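Local coordinates for protein N-deoxyribosyltransferase (Bacillus psychrosaccharolyticus, PDB 6EVS) that catalyses transfer of 2-deoxyribose between nucleobases and serves as a biocatalyst for making modified nucleosides, at residues Y5-F10 / D67-I72; P95-S100 / L114-E119. One frame throughout, in Å; residues are numbered along the deposited sequence.

Interaction 1: Y5-F10 / D67-I72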
loop_
_atom_site.group_PDB
_atom_site.type_symbol
_atom_site.label_atom_id
_atom_site.label_comp_id
_atom_site.label_asym_id
_atom_site.label_seq_id
_atom_site.Cartn_x
_atom_site.Cartn_y
_atom_site.Cartn_z
ATOM N N TYR A 5 -5.110 -17.889 -4.548
ATOM C CA TYR A 5 -4.982 -17.592 -5.969
ATOM C C TYR A 5 -3.944 -18.521 -6.580
ATOM O O TYR A 5 -2.781 -18.488 -6.165
ATOM C CB TYR A 5 -4.561 -16.140 -6.176
ATOM C CG TYR A 5 -4.551 -15.703 -7.631
ATOM C CD1 TYR A 5 -5.684 -15.111 -8.211
ATOM C CD2 TYR A 5 -3.420 -15.880 -8.432
ATOM C CE1 TYR A 5 -5.682 -14.715 -9.568
ATOM C CE2 TYR A 5 -3.411 -15.483 -9.763
ATOM C CZ TYR A 5 -4.541 -14.914 -10.331
ATOM O OH TYR A 5 -4.488 -14.504 -11.647
ATOM N N LEU A 6 -4.335 -19.292 -7.601
ATOM C CA LEU A 6 -3.410 -20.273 -8.198
ATOM C C LEU A 6 -2.718 -19.606 -9.380
ATOM O O LEU A 6 -3.309 -19.455 -10.456
ATOM C CB LEU A 6 -4.168 -21.528 -8.603
ATOM C CG LEU A 6 -3.383 -22.638 -9.290
ATOM C CD1 LEU A 6 -2.186 -23.031 -8.420
ATOM C CD2 LEU A 6 -4.317 -23.808 -9.524
ATOM N N ALA A 7 -1.474 -19.163 -9.179
ATOM C CA ALA A 7 -0.695 -18.509 -10.232
ATOM C C ALA A 7 0.128 -19.552 -10.998
ATOM O O ALA A 7 1.109 -20.091 -10.476
ATOM C CB ALA A 7 0.230 -17.436 -9.659
ATOM N N SER A 8 -0.217 -19.772 -12.268
ATOM C CA SER A 8 0.510 -20.739 -13.087
ATOM C C SER A 8 0.145 -20.542 -14.552
ATOM O O SER A 8 -0.987 -20.145 -14.848
ATOM C CB SER A 8 0.183 -22.179 -12.679
ATOM O OG SER A 8 0.707 -23.112 -13.659
ATOM N N PRO A 9 1.046 -20.822 -15.493
ATOM C CA PRO A 9 0.620 -20.930 -16.889
ATOM C C PRO A 9 -0.307 -22.124 -17.054
ATOM O O PRO A 9 -0.362 -23.017 -16.208
ATOM C CB PRO A 9 1.936 -21.128 -17.657
ATOM C CG PRO A 9 2.871 -21.759 -16.657
ATOM C CD PRO A 9 2.484 -21.097 -15.326
ATOM N N PHE A 10 -1.050 -22.134 -18.169
ATOM C CA PHE A 10 -1.989 -23.223 -18.443
ATOM C C PHE A 10 -2.169 -23.367 -19.945
ATOM O O PHE A 10 -3.285 -23.541 -20.445
ATOM C CB PHE A 10 -3.335 -23.015 -17.740
ATOM C CG PHE A 10 -3.916 -21.633 -17.902
ATOM C CD1 PHE A 10 -4.849 -21.370 -18.898
ATOM C CD2 PHE A 10 -3.545 -20.606 -17.048
ATOM C CE1 PHE A 10 -5.397 -20.107 -19.051
ATOM C CE2 PHE A 10 -4.090 -19.339 -17.181
ATOM C CZ PHE A 10 -5.018 -19.084 -18.190
ATOM N N ASP A 67 -6.204 -14.928 0.333
ATOM C CA ASP A 67 -5.314 -14.906 1.498
ATOM C C ASP A 67 -3.873 -15.208 1.118
ATOM O O ASP A 67 -2.934 -14.655 1.711
ATOM C CB ASP A 67 -5.773 -15.935 2.533
ATOM C CG ASP A 67 -7.174 -15.643 3.056
ATOM O OD1 ASP A 67 -8.015 -16.589 3.080
ATOM O OD2 ASP A 67 -7.430 -14.444 3.375
ATOM N N ILE A 68 -3.692 -16.099 0.140
ATOM C CA ILE A 68 -2.405 -16.689 -0.208
ATOM C C ILE A 68 -2.364 -16.822 -1.727
ATOM O O ILE A 68 -3.366 -17.204 -2.346
ATOM C CB ILE A 68 -2.229 -18.093 0.409
ATOM C CG1 ILE A 68 -2.219 -18.047 1.938
ATOM C CG2 ILE A 68 -0.991 -18.821 -0.180
ATOM C CD1 ILE A 68 -2.539 -19.398 2.548
ATOM N N THR A 69 -1.217 -16.537 -2.319
ATOM C CA THR A 69 -0.976 -16.833 -3.721
ATOM C C THR A 69 -0.082 -18.063 -3.829
ATOM O O THR A 69 1.053 -18.067 -3.331
ATOM C CB THR A 69 -0.335 -15.674 -4.464
ATOM O OG1 THR A 69 -1.266 -14.585 -4.525
ATOM C CG2 THR A 69 0.142 -16.125 -5.927
ATOM N N PHE A 70 -0.585 -19.105 -4.497
ATOM C CA PHE A 70 0.136 -20.368 -4.673
ATOM C C PHE A 70 0.588 -20.442 -6.123
ATOM O O PHE A 70 -0.247 -20.489 -7.029
ATOM C CB PHE A 70 -0.768 -21.549 -4.312
ATOM C CG PHE A 70 -0.052 -22.880 -4.254
ATOM C CD1 PHE A 70 0.249 -23.473 -3.034
ATOM C CD2 PHE A 70 0.304 -23.545 -5.426
ATOM C CE1 PHE A 70 0.915 -24.691 -2.983
ATOM C CE2 PHE A 70 0.967 -24.765 -5.372
ATOM C CZ PHE A 70 1.265 -25.336 -4.149
ATOM N N GLY A 71 1.899 -20.441 -6.346
ATOM C CA GLY A 71 2.459 -20.367 -7.685
ATOM C C GLY A 71 3.054 -21.700 -8.097
ATOM O O GLY A 71 3.477 -22.493 -7.251
ATOM N N ILE A 72 3.075 -21.953 -9.409
ATOM C CA ILE A 72 3.757 -23.117 -9.969
ATOM C C ILE A 72 4.805 -22.610 -10.954
ATOM O O ILE A 72 4.468 -21.936 -11.935
ATOM C CB ILE A 72 2.780 -24.087 -10.652
ATOM C CG1 ILE A 72 1.716 -24.555 -9.655
ATOM C CG2 ILE A 72 3.551 -25.277 -11.294
ATOM C CD1 ILE A 72 0.586 -25.350 -10.291
#
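Leu-6 lies beside Phe-70 across two neighbouring parallel strands, 5-7 and 68-72. Its CB leaves the sheet on the same face as the Phe-70 ring. CG stands anti to the backbone N (chi1 178°), and the two side chains run side by side, pointing the same way. At the tip, CD1 does the touching. It rests 3.5 Å from the carbonyl O of Phe-70 and 3.9 Å from CD2 of the Phe-70 ring. Further on it meets CD1 of Ile-72 at 4.1 Å.

The other face carries Tyr-5, Thr-69 and Ala-7. Here the CG2 methyl of Thr-69 packs on CB of Ala-7. Gly-71 has no side chain, and its CA comes 3.1 Å from the O of Ala-7.

Four backbone hydrogen bonds join the strands: Tyr-5 N to Ile-68 O, Phe-70 N to Tyr-5 O, Ala-7 N to Phe-70 O and Ile-72 N to Ala-7 O. Past the strand end, Ser-8 OG donates a hydrogen bond to a lone pair of Pro-9 O at 2.8 Å. CB and OG of Ser-8 also pack against CB of Ile-72.

This is the central strand pairing of an alternating alpha/beta fold, with helices on both faces. Helix 13-28 packs on the Leu-6 face. Helices 49-65 and 80-91 cover the Tyr-5 and Thr-69 face, where Tyr-5 OH is hydrogen-bonded to Glu-85 OE2 and Thr-69 OG1 to Ser-89 OG. Strands 32-34 and 96-99 flank the pair.

Interaction 2: P95-S100 / L114-E119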
loop_
_atom_site.group_PDB
_atom_site.type_symbol
_atom_site.label_atom_id
_atom_site.label_comp_id
_atom_site.label_asym_id
_atom_site.label_seq_id
_atom_site.Cartn_x
_atom_site.Cartn_y
_atom_site.Cartn_z
ATOM N N PRO A 95 1.038 -13.837 1.443
ATOM C CA PRO A 95 2.090 -14.861 1.541
ATOM C C PRO A 95 2.146 -15.669 0.247
ATOM O O PRO A 95 1.114 -16.061 -0.303
ATOM C CB PRO A 95 1.651 -15.708 2.736
ATOM C CG PRO A 95 0.970 -14.688 3.656
ATOM C CD PRO A 95 0.164 -13.835 2.634
ATOM N N VAL A 96 3.350 -15.867 -0.269
ATOM C CA VAL A 96 3.537 -16.605 -1.513
ATOM C C VAL A 96 4.015 -18.011 -1.193
ATOM O O VAL A 96 5.034 -18.188 -0.520
ATOM C CB VAL A 96 4.525 -15.895 -2.454
ATOM C CG1 VAL A 96 4.928 -16.837 -3.581
ATOM C CG2 VAL A 96 3.916 -14.632 -3.004
ATOM N N MET A 97 3.283 -19.009 -1.687
ATOM C CA MET A 97 3.736 -20.387 -1.707
ATOM C C MET A 97 4.094 -20.784 -3.134
ATOM O O MET A 97 3.424 -20.383 -4.089
ATOM C CB MET A 97 2.683 -21.349 -1.149
ATOM C CG MET A 97 2.461 -21.215 0.385
ATOM S SD MET A 97 0.848 -21.881 0.778
ATOM C CE MET A 97 1.094 -23.519 1.371
ATOM N N LEU A 98 5.150 -21.573 -3.279
ATOM C CA LEU A 98 5.652 -21.911 -4.602
ATOM C C LEU A 98 5.890 -23.409 -4.684
ATOM O O LEU A 98 6.426 -24.018 -3.751
ATOM C CB LEU A 98 6.940 -21.133 -4.918
ATOM C CG LEU A 98 7.402 -21.092 -6.378
ATOM C CD1 LEU A 98 6.498 -20.189 -7.199
ATOM C CD2 LEU A 98 8.855 -20.638 -6.481
ATOM N N PHE A 99 5.470 -23.995 -5.800
ATOM C CA PHE A 99 5.680 -25.398 -6.097
ATOM C C PHE A 99 6.494 -25.490 -7.381
ATOM O O PHE A 99 6.137 -24.879 -8.392
ATOM C CB PHE A 99 4.345 -26.147 -6.243
ATOM C CG PHE A 99 4.510 -27.624 -6.527
ATOM C CD1 PHE A 99 4.563 -28.087 -7.823
ATOM C CD2 PHE A 99 4.621 -28.539 -5.489
ATOM C CE1 PHE A 99 4.736 -29.441 -8.088
ATOM C CE2 PHE A 99 4.789 -29.897 -5.750
ATOM C CZ PHE A 99 4.841 -30.344 -7.044
ATOM N N SER A 100 7.592 -26.234 -7.349
ATOM C CA SER A 100 8.391 -26.381 -8.571
ATOM C C SER A 100 8.399 -27.841 -9.000
ATOM O O SER A 100 8.960 -28.690 -8.281
ATOM C CB SER A 100 9.821 -25.860 -8.372
ATOM O OG SER A 100 10.639 -26.086 -9.515
ATOM N N LEU A 114 9.347 -15.645 -1.402
ATOM C CA LEU A 114 8.361 -16.669 -1.114
ATOM C C LEU A 114 8.350 -16.922 0.380
ATOM O O LEU A 114 9.326 -16.649 1.080
ATOM C CB LEU A 114 8.652 -17.964 -1.890
ATOM C CG LEU A 114 9.912 -18.779 -1.679
ATOM C CD1 LEU A 114 9.766 -19.724 -0.484
ATOM C CD2 LEU A 114 10.245 -19.572 -2.967
ATOM N N HIS A 115 7.221 -17.411 0.874
ATOM C CA HIS A 115 7.142 -17.779 2.280
ATOM C C HIS A 115 7.289 -19.278 2.492
ATOM O O HIS A 115 7.803 -19.702 3.529
ATOM C CB HIS A 115 5.804 -17.318 2.882
ATOM C CG HIS A 115 5.710 -17.563 4.354
ATOM N ND1 HIS A 115 6.467 -16.871 5.271
ATOM C CD2 HIS A 115 4.975 -18.452 5.063
ATOM C CE1 HIS A 115 6.184 -17.306 6.489
ATOM N NE2 HIS A 115 5.278 -18.263 6.393
ATOM N N ALA A 116 6.827 -20.088 1.538
ATOM C CA ALA A 116 6.935 -21.533 1.655
ATOM C C ALA A 116 7.205 -22.122 0.275
ATOM O O ALA A 116 6.609 -21.702 -0.722
ATOM C CB ALA A 116 5.670 -22.141 2.275
ATOM N N TYR A 117 8.134 -23.068 0.224
ATOM C CA TYR A 117 8.577 -23.681 -1.017
ATOM C C TYR A 117 8.371 -25.187 -0.926
ATOM O O TYR A 117 8.748 -25.808 0.078
ATOM C CB TYR A 117 10.051 -23.354 -1.283
ATOM C CG TYR A 117 10.637 -24.074 -2.484
ATOM C CD1 TYR A 117 11.470 -25.185 -2.324
ATOM C CD2 TYR A 117 10.350 -23.648 -3.776
ATOM C CE1 TYR A 117 12.006 -25.844 -3.425
ATOM C CE2 TYR A 117 10.875 -24.305 -4.885
ATOM C CZ TYR A 117 11.706 -25.401 -4.701
ATOM O OH TYR A 117 12.241 -26.063 -5.788
ATOM N N PHE A 118 7.788 -25.768 -1.980
ATOM C CA PHE A 118 7.433 -27.183 -2.030
ATOM C C PHE A 118 7.953 -27.830 -3.309
ATOM O O PHE A 118 7.942 -27.211 -4.381
ATOM C CB PHE A 118 5.909 -27.371 -1.962
ATOM C CG PHE A 118 5.286 -26.746 -0.756
ATOM C CD1 PHE A 118 4.765 -25.462 -0.813
ATOM C CD2 PHE A 118 5.259 -27.435 0.450
ATOM C CE1 PHE A 118 4.200 -24.882 0.312
ATOM C CE2 PHE A 118 4.702 -26.861 1.574
ATOM C CZ PHE A 118 4.183 -25.592 1.505
ATOM N N GLU A 119 8.385 -29.083 -3.193
ATOM C CA GLU A 119 8.701 -29.887 -4.365
ATOM C C GLU A 119 7.941 -31.205 -4.402
ATOM O O GLU A 119 8.160 -32.001 -5.321
ATOM C CB GLU A 119 10.216 -30.142 -4.456
ATOM C CG GLU A 119 11.028 -28.897 -4.832
ATOM C CD GLU A 119 12.491 -29.218 -5.065
ATOM O OE1 GLU A 119 12.805 -30.410 -5.113
ATOM O OE2 GLU A 119 13.321 -28.292 -5.197
HETATM O O HOH W 1 8.912 -31.455 -8.023
#
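Met-97 reaches over to Phe-118 with its terminal methyl. CG stands anti to the carbonyl carbon (chi1 -70°), where it meets CB of Ala-116. The chain then bends at chi3 (99°), and CE comes to 3.6 Å from CE1 of the Phe-118 ring. The two side chains cross obliquely.

Phe-118 and Phe-99 share this face but take different first torsions. CG of Phe-118 is anti to the carbonyl carbon, while CG of Phe-99 is anti to the backbone N. Their side chains cross at about a right angle, with CD2 of Phe-99 3.9 Å from CB of Phe-118. The edge of the Phe-118 ring faces the O of Leu-98, 3.7 Å from CD1.

Strands 96-99 and 116-118 run parallel and, with helix 108-111 between them in sequence, form a beta-alpha-beta unit. Strand 116-118 is the outermost strand on this side of the chain's sheet. Where the pairing begins, Val-96 O accepts a 2.7 Å hydrogen bond from His-115 N and a weak one from Ala-116 N.

On the other face, the side chains of Leu-98 and Leu-114 cross at about a right angle, CD2 against CD2. Leu-114 CG sits between its backbone N and carbonyl carbon (chi1 63°). Tyr-117 leaves the same face as Leu-98, and its OH lies 3.5 Å from CB of Ser-100. That OH donates to OE2 of Glu-119 on the anti side of the carboxylate. Ser-100 OG is hydrogen-bonded instead to Ile-73 O and Gly-103 N. A water donates to both Ser-100 O and Glu-119 O. The Phe-99 ring stacks on Trp-121, and His-115 packs on Asn-58 of a second subunit.

In the fold
Interactions 1 and 2 belong to one five-stranded parallel sheet, with their centres about 10 Å apart. The strand order is 32-34, 3-7, 68-72, 96-99, 116-118. Interaction 1 joins the second and third strands, and interaction 2 the fourth and fifth. Between them, strands 68-72 and 96-99 lie side by side, with probable hydrogen bonds from Gly-71 N to Met-97 O and from Phe-99 N to Gly-71 O. Both segments of interaction 1 precede those of interaction 2 in the sequence. Interaction 1 is near the chain centre. Interaction 2 lies toward the sheet edge, and the second subunit packs against both of its segments, at Pro-95 and His-115.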